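Local coordinates for protein putative isomerase (Sinorhizobium meliloti, PDB 2PPG) that is a putative isomerase of the mandelate racemase/muconate lactonizing enzyme family, pairing an enolase-like N-terminal domain with a barrel-type C-terminal domain, at residues K199-L204 against K232-H237. Residues are numbered along the deposited sequence; the frame is centred on the assembly and turned at random.
Sequences KEMEIL and KAMEPH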
loop_
_atom_site.group_PDB
_atom_site.type_symbol
_atom_site.label_atom_id
_atom_site.label_comp_id
_atom_site.label_asym_id
_atom_site.label_seq_id
_atom_site.Cartn_x
_atom_site.Cartn_y
_atom_site.Cartn_z
ATOM N N LYS A 199 38.738 5.218 1.257
ATOM C CA LYS A 199 40.135 5.086 1.634
ATOM C C LYS A 199 40.280 5.318 3.129
ATOM O O LYS A 199 41.207 4.805 3.759
ATOM C CB LYS A 199 41.014 6.070 0.851
ATOM C CG LYS A 199 41.207 5.742 -0.629
ATOM C CD LYS A 199 42.138 6.769 -1.296
ATOM C CE LYS A 199 41.765 7.068 -2.758
ATOM N NZ LYS A 199 42.437 6.158 -3.720
ATOM N N GLU A 200 39.350 6.089 3.682
ATOM C CA GLU A 200 39.337 6.411 5.103
ATOM C C GLU A 200 38.992 5.179 5.959
ATOM O O GLU A 200 39.625 4.942 7.010
ATOM C CB GLU A 200 38.353 7.552 5.379
ATOM C CG GLU A 200 38.653 8.367 6.628
ATOM C CD GLU A 200 39.684 9.461 6.389
ATOM O OE1 GLU A 200 40.039 9.717 5.210
ATOM O OE2 GLU A 200 40.134 10.074 7.382
HETATM N N MSE A 201 37.992 4.406 5.512
HETATM C CA MSE A 201 37.613 3.147 6.164
HETATM C C MSE A 201 38.744 2.136 6.069
HETATM O O MSE A 201 39.154 1.542 7.061
HETATM C CB MSE A 201 36.359 2.561 5.522
HETATM C CG MSE A 201 35.062 3.169 6.011
HETATM SE SE MSE A 201 34.543 2.680 7.845
HETATM C CE MSE A 201 34.622 0.728 7.777
ATOM N N GLU A 202 39.235 1.949 4.852
ATOM C CA GLU A 202 40.398 1.121 4.591
ATOM C C GLU A 202 41.505 1.297 5.646
ATOM O O GLU A 202 41.946 0.319 6.254
ATOM C CB GLU A 202 40.936 1.456 3.196
ATOM C CG GLU A 202 41.990 0.509 2.661
ATOM C CD GLU A 202 42.233 0.730 1.180
ATOM O OE1 GLU A 202 41.977 -0.211 0.388
ATOM O OE2 GLU A 202 42.647 1.855 0.809
ATOM N N ILE A 203 41.944 2.540 5.857
ATOM C CA ILE A 203 43.082 2.799 6.724
ATOM C C ILE A 203 42.720 2.636 8.191
ATOM O O ILE A 203 43.466 1.997 8.933
ATOM C CB ILE A 203 43.786 4.160 6.430
ATOM C CG1 ILE A 203 45.256 4.067 6.818
ATOM C CG2 ILE A 203 43.114 5.329 7.154
ATOM C CD1 ILE A 203 46.129 5.138 6.224
ATOM N N LEU A 204 41.562 3.168 8.596
ATOM C CA LEU A 204 41.077 2.998 9.965
ATOM C C LEU A 204 40.924 1.510 10.314
ATOM O O LEU A 204 41.402 1.067 11.359
ATOM C CB LEU A 204 39.773 3.765 10.192
ATOM C CG LEU A 204 39.767 5.305 10.110
ATOM C CD1 LEU A 204 38.369 5.848 10.401
ATOM C CD2 LEU A 204 40.775 5.998 11.012
ATOM N N LYS A 232 28.124 1.414 0.219
ATOM C CA LYS A 232 28.532 0.142 -0.367
ATOM C C LYS A 232 30.028 0.082 -0.633
ATOM O O LYS A 232 30.596 -1.003 -0.716
ATOM C CB LYS A 232 27.764 -0.145 -1.661
ATOM C CG LYS A 232 26.343 -0.667 -1.444
ATOM C CD LYS A 232 25.850 -1.445 -2.656
ATOM C CE LYS A 232 24.404 -1.918 -2.493
ATOM N NZ LYS A 232 24.186 -2.772 -1.295
ATOM N N ALA A 233 30.661 1.245 -0.756
ATOM C CA ALA A 233 32.095 1.302 -0.990
ATOM C C ALA A 233 32.853 1.058 0.314
ATOM O O ALA A 233 33.984 0.567 0.305
ATOM C CB ALA A 233 32.477 2.640 -1.589
HETATM N N MSE A 234 32.207 1.403 1.425
HETATM C CA MSE A 234 32.790 1.322 2.755
HETATM C C MSE A 234 32.520 -0.017 3.427
HETATM O O MSE A 234 33.237 -0.400 4.347
HETATM C CB MSE A 234 32.214 2.428 3.643
HETATM C CG MSE A 234 32.772 3.806 3.395
HETATM SE SE MSE A 234 32.032 5.149 4.633
HETATM C CE MSE A 234 30.255 5.324 3.872
ATOM N N GLU A 235 31.481 -0.714 2.981
ATOM C CA GLU A 235 31.025 -1.949 3.627
ATOM C C GLU A 235 32.009 -3.127 3.640
ATOM O O GLU A 235 32.065 -3.854 4.627
ATOM C CB GLU A 235 29.651 -2.387 3.085
ATOM C CG GLU A 235 28.476 -1.726 3.808
ATOM C CD GLU A 235 27.121 -1.929 3.119
ATOM O OE1 GLU A 235 27.039 -1.808 1.884
ATOM O OE2 GLU A 235 26.119 -2.190 3.815
ATOM N N PRO A 236 32.780 -3.338 2.559
ATOM C CA PRO A 236 33.793 -4.397 2.659
ATOM C C PRO A 236 34.751 -4.217 3.848
ATOM O O PRO A 236 35.299 -5.200 4.351
ATOM C CB PRO A 236 34.552 -4.299 1.323
ATOM C CG PRO A 236 34.141 -2.996 0.706
ATOM C CD PRO A 236 32.773 -2.712 1.223
ATOM N N HIS A 237 34.928 -2.976 4.299
ATOM C CA HIS A 237 35.768 -2.674 5.460
ATOM C C HIS A 237 35.095 -2.815 6.841
ATOM O O HIS A 237 35.768 -2.762 7.864
ATOM C CB HIS A 237 36.394 -1.295 5.295
ATOM C CG HIS A 237 37.131 -1.147 4.011
ATOM N ND1 HIS A 237 38.239 -1.910 3.704
ATOM C CD2 HIS A 237 36.896 -0.368 2.929
ATOM C CE1 HIS A 237 38.665 -1.593 2.494
ATOM N NE2 HIS A 237 37.868 -0.660 2.003
#
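The carbonyl O of His237 lies 3.7 Å from Met201 CE and accepts a hydrogen bond from NE of Arg205, one helical turn beyond Met201 on helix 197-208; this polar link ties helix 197-208 to segment 232-237. Within 232-237, His237 N donates a hydrogen bond to Met234 O at 3.1 Å. Across the segments themselves the contact is by packing alone. The imidazole of His237 lies with one face against the backbone of helix 197-208: Glu202 CA sits over the ring centre, 3.8 Å above its plane. Glu202 CB adds a CH-pi contact over the ring, 4.1 Å from the His237 centroid and 23° off the normal. With CG anti to the backbone N (chi1 -169°), the Glu202 chain runs on past CE1 of His237, and its carboxylate is turned 69° from the ring plane. Met201 and Met234, both selenomethionines, cross at about a right angle, their CG atoms 3.5 Å apart. Bends at chi2 and chi3 fold the Met201 chain back, putting its CE 3.7 Å from His237 CB. Beneath, both selenomethionines rest on Phe188 of strand 185-189, while Ile214 and Cys216 of strand 213-217 touch Met201 and Met234 respectively. Successive outer helices thus pack side by side over parallel strands, as in the beta/alpha barrel of the enolase C-terminal domain.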